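Local atomic coordinates of sporozoite surface protein 2 (Plasmodium vivax, PDB entry 4HQN), a protein that probably mediates sporozoite motility and host-cell attachment through a metal-binding von Willebrand factor A domain and a thrombospondin repeat on the parasite surface. Residues 24-29 / 63-68; 29-34 / 160-165; 101-106 / 136-141. The protein carries 4 engineered substitutions. All coordinates share one frame; numbering follows the deposited sequence.

Interaction 1 (24-29 / 63-68). Engineered in segment 63-68: Ser-67 (natural residue Asn). With MN (manganese (II) ion), chain E.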
loop_
_atom_site.group_PDB
_atom_site.type_symbol
_atom_site.label_atom_id
_atom_site.label_comp_id
_atom_site.label_asym_id
_atom_site.label_seq_id
_atom_site.Cartn_x
_atom_site.Cartn_y
_atom_site.Cartn_z
ATOM N N LEU A 24 9.777 -3.636 -6.826
ATOM C CA LEU A 24 10.435 -3.190 -8.060
ATOM C C LEU A 24 11.818 -3.805 -8.119
ATOM O O LEU A 24 12.697 -3.480 -7.315
ATOM C CB LEU A 24 10.544 -1.658 -8.116
ATOM C CG LEU A 24 9.270 -0.918 -7.726
ATOM C CD1 LEU A 24 9.461 0.597 -7.866
ATOM C CD2 LEU A 24 8.062 -1.405 -8.534
ATOM N N VAL A 25 11.991 -4.718 -9.067
ATOM C CA VAL A 25 13.198 -5.506 -9.147
ATOM C C VAL A 25 14.059 -5.087 -10.345
ATOM O O VAL A 25 13.616 -5.133 -11.506
ATOM C CB VAL A 25 12.854 -7.007 -9.280
ATOM C CG1 VAL A 25 14.132 -7.846 -9.291
ATOM C CG2 VAL A 25 11.904 -7.428 -8.172
ATOM N N ASP A 26 15.290 -4.686 -10.052
ATOM C CA ASP A 26 16.256 -4.313 -11.092
ATOM C C ASP A 26 16.644 -5.551 -11.907
ATOM O O ASP A 26 17.275 -6.455 -11.378
ATOM C CB ASP A 26 17.513 -3.735 -10.424
ATOM C CG ASP A 26 18.453 -3.048 -11.410
ATOM O OD1 ASP A 26 18.510 -3.460 -12.588
ATOM O OD2 ASP A 26 19.132 -2.084 -10.987
ATOM N N GLY A 27 16.271 -5.598 -13.182
ATOM C CA GLY A 27 16.665 -6.706 -14.031
ATOM C C GLY A 27 17.679 -6.344 -15.118
ATOM O O GLY A 27 17.759 -7.015 -16.152
ATOM N N SER A 28 18.468 -5.304 -14.871
ATOM C CA SER A 28 19.346 -4.737 -15.902
ATOM C C SER A 28 20.704 -5.432 -15.983
ATOM O O SER A 28 21.092 -6.168 -15.073
ATOM C CB SER A 28 19.559 -3.238 -15.650
ATOM O OG SER A 28 20.307 -3.024 -14.471
ATOM N N GLY A 29 21.435 -5.172 -17.064
ATOM C CA GLY A 29 22.704 -5.844 -17.313
ATOM C C GLY A 29 23.755 -5.603 -16.250
ATOM O O GLY A 29 24.654 -6.415 -16.078
ATOM N N ASN A 63 7.213 -5.514 -10.397
ATOM C CA ASN A 63 7.694 -5.041 -11.673
ATOM C C ASN A 63 9.162 -5.376 -11.823
ATOM O O ASN A 63 9.942 -5.277 -10.862
ATOM C CB ASN A 63 7.515 -3.524 -11.776
ATOM C CG ASN A 63 7.670 -3.027 -13.187
ATOM O OD1 ASN A 63 8.787 -2.927 -13.701
ATOM N ND2 ASN A 63 6.547 -2.729 -13.839
ATOM N N LEU A 64 9.536 -5.757 -13.035
ATOM C CA LEU A 64 10.935 -5.992 -13.368
ATOM C C LEU A 64 11.385 -4.896 -14.326
ATOM O O LEU A 64 10.757 -4.674 -15.375
ATOM C CB LEU A 64 11.077 -7.350 -14.031
ATOM C CG LEU A 64 12.505 -7.753 -14.413
ATOM C CD1 LEU A 64 13.302 -8.080 -13.159
ATOM C CD2 LEU A 64 12.486 -8.932 -15.365
ATOM N N PHE A 65 12.446 -4.187 -13.964
ATOM C CA PHE A 65 12.880 -3.079 -14.799
ATOM C C PHE A 65 14.296 -3.239 -15.326
ATOM O O PHE A 65 15.241 -3.513 -14.578
ATOM C CB PHE A 65 12.673 -1.713 -14.124
ATOM C CG PHE A 65 13.500 -1.494 -12.885
ATOM C CD1 PHE A 65 13.015 -1.857 -11.636
ATOM C CD2 PHE A 65 14.748 -0.901 -12.968
ATOM C CE1 PHE A 65 13.771 -1.639 -10.478
ATOM C CE2 PHE A 65 15.513 -0.667 -11.819
ATOM C CZ PHE A 65 15.019 -1.044 -10.571
ATOM N N GLY A 66 14.404 -3.094 -16.643
ATOM C CA GLY A 66 15.664 -3.145 -17.353
ATOM C C GLY A 66 15.594 -2.047 -18.394
ATOM O O GLY A 66 15.281 -0.903 -18.069
ATOM N N SER A 67 15.879 -2.372 -19.644
ATOM C CA SER A 67 15.719 -1.385 -20.707
ATOM C C SER A 67 14.254 -0.981 -20.739
ATOM O O SER A 67 13.924 0.163 -20.997
ATOM C CB SER A 67 16.114 -1.975 -22.060
ATOM O OG SER A 67 17.479 -2.320 -22.078
ATOM N N TYR A 68 13.375 -1.946 -20.497
ATOM C CA TYR A 68 11.953 -1.664 -20.379
ATOM C C TYR A 68 11.531 -1.970 -18.958
ATOM O O TYR A 68 12.282 -2.594 -18.186
ATOM C CB TYR A 68 11.144 -2.551 -21.325
ATOM C CG TYR A 68 11.513 -2.496 -22.793
ATOM C CD1 TYR A 68 12.153 -1.387 -23.344
ATOM C CD2 TYR A 68 11.186 -3.563 -23.644
ATOM C CE1 TYR A 68 12.479 -1.348 -24.710
ATOM C CE2 TYR A 68 11.503 -3.535 -25.001
ATOM C CZ TYR A 68 12.151 -2.430 -25.527
ATOM O OH TYR A 68 12.458 -2.418 -26.872
HETATM MN MN MN E . 21.752 -1.352 -14.277
HETATM O O HOH W 1 21.185 -1.049 -12.179
HETATM O O HOH W 2 22.412 -1.834 -16.259
HETATM O O HOH W 3 23.024 0.393 -14.302
#

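Interaction 2 (29-34 / 160-165). With MN (manganese (II) ion), chain E.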
loop_
_atom_site.group_PDB
_atom_site.type_symbol
_atom_site.label_atom_id
_atom_site.label_comp_id
_atom_site.label_asym_id
_atom_site.label_seq_id
_atom_site.Cartn_x
_atom_site.Cartn_y
_atom_site.Cartn_z
ATOM N N GLY A 29 21.435 -5.172 -17.064
ATOM C CA GLY A 29 22.704 -5.844 -17.313
ATOM C C GLY A 29 23.755 -5.603 -16.250
ATOM O O GLY A 29 24.654 -6.415 -16.078
ATOM N N SER A 30 23.663 -4.490 -15.527
ATOM C CA SER A 30 24.638 -4.236 -14.464
ATOM C C SER A 30 24.554 -5.250 -13.307
ATOM O O SER A 30 25.526 -5.439 -12.574
ATOM C CB SER A 30 24.557 -2.780 -13.934
ATOM O OG SER A 30 23.311 -2.484 -13.345
ATOM N N ILE A 31 23.403 -5.887 -13.127
ATOM C CA ILE A 31 23.237 -6.794 -11.984
ATOM C C ILE A 31 24.264 -7.945 -11.998
ATOM O O ILE A 31 24.926 -8.212 -10.991
ATOM C CB ILE A 31 21.801 -7.347 -11.893
ATOM C CG1 ILE A 31 20.805 -6.206 -11.655
ATOM C CG2 ILE A 31 21.696 -8.434 -10.813
ATOM C CD1 ILE A 31 21.102 -5.354 -10.393
ATOM N N GLY A 32 24.419 -8.591 -13.149
ATOM C CA GLY A 32 25.379 -9.678 -13.308
ATOM C C GLY A 32 24.689 -11.031 -13.196
ATOM O O GLY A 32 23.952 -11.276 -12.238
ATOM N N TYR A 33 24.903 -11.906 -14.177
ATOM C CA TYR A 33 24.239 -13.209 -14.180
ATOM C C TYR A 33 24.571 -14.079 -12.967
ATOM O O TYR A 33 23.666 -14.641 -12.361
ATOM C CB TYR A 33 24.499 -13.997 -15.474
ATOM C CG TYR A 33 23.640 -15.232 -15.561
ATOM C CD1 TYR A 33 22.278 -15.136 -15.824
ATOM C CD2 TYR A 33 24.183 -16.501 -15.349
ATOM C CE1 TYR A 33 21.477 -16.272 -15.892
ATOM C CE2 TYR A 33 23.390 -17.648 -15.424
ATOM C CZ TYR A 33 22.040 -17.525 -15.703
ATOM O OH TYR A 33 21.250 -18.653 -15.778
ATOM N N PRO A 34 25.863 -14.216 -12.619
ATOM C CA PRO A 34 26.120 -15.053 -11.447
ATOM C C PRO A 34 25.392 -14.529 -10.209
ATOM O O PRO A 34 24.817 -15.313 -9.458
ATOM C CB PRO A 34 27.634 -14.946 -11.273
ATOM C CG PRO A 34 28.144 -14.748 -12.656
ATOM C CD PRO A 34 27.117 -13.836 -13.296
ATOM N N ILE A 160 16.539 -2.512 -1.117
ATOM C CA ILE A 160 17.358 -3.699 -0.912
ATOM C C ILE A 160 18.423 -3.708 -2.006
ATOM O O ILE A 160 18.110 -3.726 -3.205
ATOM C CB ILE A 160 16.496 -4.969 -0.925
ATOM C CG1 ILE A 160 15.465 -4.888 0.198
ATOM C CG2 ILE A 160 17.362 -6.233 -0.784
ATOM C CD1 ILE A 160 14.401 -5.918 0.095
ATOM N N GLY A 161 19.679 -3.606 -1.593
ATOM C CA GLY A 161 20.777 -3.637 -2.540
ATOM C C GLY A 161 20.994 -5.049 -3.067
ATOM O O GLY A 161 21.069 -6.008 -2.295
ATOM N N ILE A 162 21.060 -5.174 -4.386
ATOM C CA ILE A 162 21.447 -6.414 -5.037
ATOM C C ILE A 162 22.459 -6.087 -6.129
ATOM O O ILE A 162 22.690 -4.916 -6.411
ATOM C CB ILE A 162 20.245 -7.104 -5.691
ATOM C CG1 ILE A 162 19.505 -6.129 -6.609
ATOM C CG2 ILE A 162 19.291 -7.630 -4.637
ATOM C CD1 ILE A 162 18.455 -6.824 -7.496
ATOM N N GLY A 163 23.063 -7.117 -6.731
ATOM C CA GLY A 163 23.943 -6.938 -7.872
ATOM C C GLY A 163 25.411 -7.032 -7.530
ATOM O O GLY A 163 25.798 -6.907 -6.374
ATOM N N GLN A 164 26.235 -7.256 -8.548
ATOM C CA GLN A 164 27.670 -7.424 -8.349
ATOM C C GLN A 164 28.373 -6.136 -7.936
ATOM O O GLN A 164 29.423 -6.178 -7.286
ATOM C CB GLN A 164 28.311 -7.982 -9.622
ATOM C CG GLN A 164 27.917 -7.219 -10.875
ATOM C CD GLN A 164 28.594 -7.753 -12.130
ATOM O OE1 GLN A 164 29.472 -8.614 -12.058
ATOM N NE2 GLN A 164 28.182 -7.243 -13.290
ATOM N N GLY A 165 27.803 -4.992 -8.312
ATOM C CA GLY A 165 28.445 -3.708 -8.061
ATOM C C GLY A 165 27.502 -2.656 -7.516
ATOM O O GLY A 165 26.980 -1.817 -8.253
HETATM MN MN MN E . 21.752 -1.352 -14.277
HETATM O O HOH W 4 25.619 -4.554 -9.659
HETATM O O HOH W 2 22.412 -1.834 -16.259
HETATM O O HOH W 1 21.185 -1.049 -12.179
HETATM O O HOH W 3 23.024 0.393 -14.302
#

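Interaction 3 (101-106 / 136-141). Engineered in segment 101-106: Ser-104 (natural residue Asn). With MN (manganese (II) ion), chain E.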
loop_
_atom_site.group_PDB
_atom_site.type_symbol
_atom_site.label_atom_id
_atom_site.label_comp_id
_atom_site.label_asym_id
_atom_site.label_seq_id
_atom_site.Cartn_x
_atom_site.Cartn_y
_atom_site.Cartn_z
ATOM N N GLY A 101 20.656 -5.019 -20.471
ATOM C CA GLY A 101 20.140 -3.720 -20.856
ATOM C C GLY A 101 20.329 -2.620 -19.826
ATOM O O GLY A 101 21.105 -2.742 -18.871
ATOM N N THR A 102 19.607 -1.530 -20.039
ATOM C CA THR A 102 19.747 -0.352 -19.202
ATOM C C THR A 102 18.795 -0.481 -18.011
ATOM O O THR A 102 18.285 -1.573 -17.742
ATOM C CB THR A 102 19.559 0.957 -20.029
ATOM O OG1 THR A 102 18.360 0.883 -20.807
ATOM C CG2 THR A 102 20.742 1.163 -20.992
ATOM N N THR A 103 18.554 0.610 -17.294
ATOM C CA THR A 103 17.991 0.511 -15.962
ATOM C C THR A 103 16.876 1.537 -15.747
ATOM O O THR A 103 17.121 2.627 -15.207
ATOM C CB THR A 103 19.107 0.710 -14.912
ATOM O OG1 THR A 103 20.259 -0.068 -15.280
ATOM C CG2 THR A 103 18.631 0.304 -13.498
ATOM N N SER A 104 15.660 1.183 -16.180
ATOM C CA SER A 104 14.498 2.089 -16.133
ATOM C C SER A 104 13.918 2.270 -14.742
ATOM O O SER A 104 12.726 2.011 -14.528
ATOM C CB SER A 104 13.372 1.555 -17.010
ATOM O OG SER A 104 13.639 1.758 -18.374
ATOM N N MET A 105 14.742 2.721 -13.804
ATOM C CA MET A 105 14.313 2.844 -12.419
ATOM C C MET A 105 13.220 3.904 -12.246
ATOM O O MET A 105 12.247 3.677 -11.533
ATOM C CB MET A 105 15.498 3.146 -11.511
ATOM C CG MET A 105 15.142 3.146 -10.039
ATOM S SD MET A 105 16.511 3.683 -8.986
ATOM C CE MET A 105 17.630 2.319 -9.271
ATOM N N THR A 106 13.376 5.046 -12.912
ATOM C CA THR A 106 12.388 6.118 -12.848
ATOM C C THR A 106 11.050 5.640 -13.398
ATOM O O THR A 106 9.999 5.933 -12.843
ATOM C CB THR A 106 12.843 7.374 -13.637
ATOM O OG1 THR A 106 14.031 7.901 -13.047
ATOM C CG2 THR A 106 11.764 8.451 -13.621
ATOM N N VAL A 136 22.196 2.084 -9.672
ATOM C CA VAL A 136 22.829 2.738 -10.805
ATOM C C VAL A 136 21.784 2.869 -11.890
ATOM O O VAL A 136 21.747 2.093 -12.826
ATOM C CB VAL A 136 24.026 1.934 -11.334
ATOM C CG1 VAL A 136 24.678 2.646 -12.540
ATOM C CG2 VAL A 136 25.053 1.774 -10.228
ATOM N N PRO A 137 20.907 3.860 -11.749
ATOM C CA PRO A 137 19.770 3.980 -12.653
ATOM C C PRO A 137 20.172 4.704 -13.924
ATOM O O PRO A 137 21.278 5.233 -13.992
ATOM C CB PRO A 137 18.801 4.829 -11.840
ATOM C CG PRO A 137 19.707 5.731 -11.046
ATOM C CD PRO A 137 20.887 4.877 -10.684
ATOM N N ASN A 138 19.292 4.717 -14.921
ATOM C CA ASN A 138 19.529 5.493 -16.122
ATOM C C ASN A 138 19.850 6.963 -15.820
ATOM O O ASN A 138 20.716 7.541 -16.469
ATOM C CB ASN A 138 18.334 5.396 -17.066
ATOM C CG ASN A 138 18.254 4.052 -17.774
ATOM O OD1 ASN A 138 19.200 3.252 -17.752
ATOM N ND2 ASN A 138 17.132 3.815 -18.442
ATOM N N SER A 139 19.147 7.564 -14.850
ATOM C CA SER A 139 19.409 8.956 -14.446
ATOM C C SER A 139 19.176 9.118 -12.947
ATOM O O SER A 139 18.084 8.833 -12.442
ATOM C CB SER A 139 18.517 9.919 -15.218
ATOM O OG SER A 139 18.670 11.229 -14.741
ATOM N N LYS A 140 20.217 9.516 -12.232
ATOM C CA LYS A 140 20.142 9.587 -10.778
ATOM C C LYS A 140 19.141 10.634 -10.306
ATOM O O LYS A 140 18.342 10.378 -9.404
ATOM C CB LYS A 140 21.520 9.811 -10.152
ATOM C CG LYS A 140 22.300 8.507 -10.005
ATOM C CD LYS A 140 23.643 8.687 -9.306
ATOM C CE LYS A 140 24.437 7.381 -9.286
ATOM N NZ LYS A 140 24.912 6.975 -10.652
ATOM N N TYR A 141 19.177 11.805 -10.921
ATOM C CA TYR A 141 18.283 12.872 -10.513
ATOM C C TYR A 141 16.851 12.458 -10.801
ATOM O O TYR A 141 15.973 12.651 -9.966
ATOM C CB TYR A 141 18.607 14.187 -11.230
ATOM C CG TYR A 141 17.702 15.334 -10.810
ATOM C CD1 TYR A 141 16.424 15.477 -11.358
ATOM C CD2 TYR A 141 18.113 16.259 -9.856
ATOM C CE1 TYR A 141 15.588 16.499 -10.970
ATOM C CE2 TYR A 141 17.278 17.291 -9.461
ATOM C CZ TYR A 141 16.018 17.404 -10.023
ATOM O OH TYR A 141 15.177 18.425 -9.643
HETATM MN MN MN E . 21.752 -1.352 -14.277
HETATM O O HOH W 2 22.412 -1.834 -16.259
HETATM O O HOH W 5 16.181 2.179 -20.491
HETATM O O HOH W 6 21.554 1.550 -17.150
HETATM O O HOH W 3 23.024 0.393 -14.302
HETATM O O HOH W 1 21.185 -1.049 -12.179
#

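Interaction 1 (24-29 / 63-68)
Phe-65 lays one face of its ring against Asp-26, whose CA sits 3.7 Å from the ring centroid in a CH-pi contact displaced toward the rim. With chi1 at 65°, CG lies between the backbone N and carbonyl carbon of Phe-65, which folds the ring back over the adjacent strand and brings CE1 within 4.0 Å of Leu-24 CB. Beneath it, strands 19-26 and 58-65, joined through helix 33-49 as a beta-alpha-beta unit of the von Willebrand factor A domain, run parallel. Val-25 N gives Asn-63 O a nearly straight bond of 2.8 Å, and Phe-65 N returns one to Val-25 O. The last rung, Gly-27 N to Phe-65 O at 2.7 Å, forms just past the end of strand 19-26. On the other face of the sheet, Leu-64 CD1 packs against Val-25 CG1 and lies 3.7 Å from Gly-27 CA; a CB there would run into that methyl, so glycine suits the place.

This tight, buried part gives way to a looser end. Gly-66 CA and Ser-28 CB are 4.3 Å apart with no hydrogen bond between their residues, and the chain then leads through the engineered Ser-67 to the exposed Tyr-68.

Asp-26 OD1 accepts from Ser-28 N, closing an Asx turn, and through its syn lone pair from Ser-28 OG at 2.6 Å. With its O-H directed at the carboxylate, Ser-28 OG probably presents a lone pair to the manganese ion, 2.2 Å away, and the nearby negative charge would make that oxygen a somewhat better donor; Asp-26 is thus a second-shell residue that positions a first-shell ligand.

Interaction 2 (29-34 / 160-165)
The backbones meet where Ile-31 CA comes within 4.2 Å of Gly-163 CA, and Gln-164 N hydrogen-bonds to Ile-31 O at 2.9 Å. The join ties the metal-ion-dependent adhesion site (MIDAS) loop, which holds the second serine of its Asp-x-Ser-x-Ser motif, to the loop leaving strand 156-161. Gly-32 and Gly-163 both have positive phi (99° and 103°), and at either place a side chain would also point into the partner segment, so glycine suits both. Gly-32 is in addition the N-cap residue of helix 33-49.

Gln-164 reaches over the Ile-31 carbonyl, its CG 3.2 Å from Ile-31 O, and then runs extended to its amide. Its NE2 makes a long hydrogen bond of 3.3 Å to Ser-30 O; the oxygen lies near the plane of the amide, but the donor stands well above the carbonyl plane of Ser-30. Deeper in, the contact is apolar. Although the Ile-31 side chain starts away from the other segment, its CD1 comes back to 4.2 Å from Ile-162 CG1, and its CG2 meets Gly-163 CA, a branched shape well suited to filling this corner beside helix 33-49.

Ser-30 turns its own hydroxyl to the metal and is also hydrogen-bonded to Asp-134. Ser-30 OG binds the manganese ion at 2.1 Å, while Ser-30 N donates to water 2, itself a ligand of the ion.

Interaction 3 (101-106 / 136-141)
Asn-138 sets its carboxamide across the end of the loop that leads into helix 105-118, nearly at right angles to the Thr-102 side chain, with Asn-138 OD1 3.3 Å from Thr-102 CB. A chi1 of -74° swings CG beside the backbone N of Asn-138 and brings the amide to the main chain of Thr-103. Thr-103 N donates to Asn-138 OD1 at 2.8 Å, arriving from above the amide carbonyl plane, and Asn-138 N answers with a 3.0 Å bond to Thr-103 O. An asparagine suits the place because its two polar ends also hold separate waters: water 5 links ND2 to Thr-102 OG1, and water 6 links OD1 to Thr-103 OG1. The two direct bonds between Asn-138 and the Thr-103 main chain help to position the threonine of the MIDAS in the von Willebrand factor A fold, and Thr-103 OG1 binds the manganese ion at 2.2 Å. Val-136 O accepts from water 3, another ligand of the metal. Behind the site, Met-105 crosses Pro-137 obliquely. Its chain is extended to SD and then bends, with chi3 at -67°, so that Met-105 CE as well as CB rests against Pro-137 CB, the CB to CB distance being 3.7 Å.

How the interactions relate
The three contacts surround one manganese ion at the C-terminal ends of the central strands. Each supplies one hydroxyl, from Ser-28, Ser-30 and Thr-103, and three waters bring the ligands to six. Interactions 1 and 3 have centres about 9 Å apart and are probably bonded directly, Gly-66 O to the backbone N of the engineered Ser-104 at 2.8 Å. Interactions 1 and 2, with centres about 11 Å apart, share Gly-29 and also pack together, with Asp-26 O 3.5 Å from Ile-31 CG1. Gly-29 N in turn lies 3.0 Å from Gly-101 O, a probable hydrogen bond that ties interaction 3 to both others, although its centre is about 14 Å from that of interaction 2.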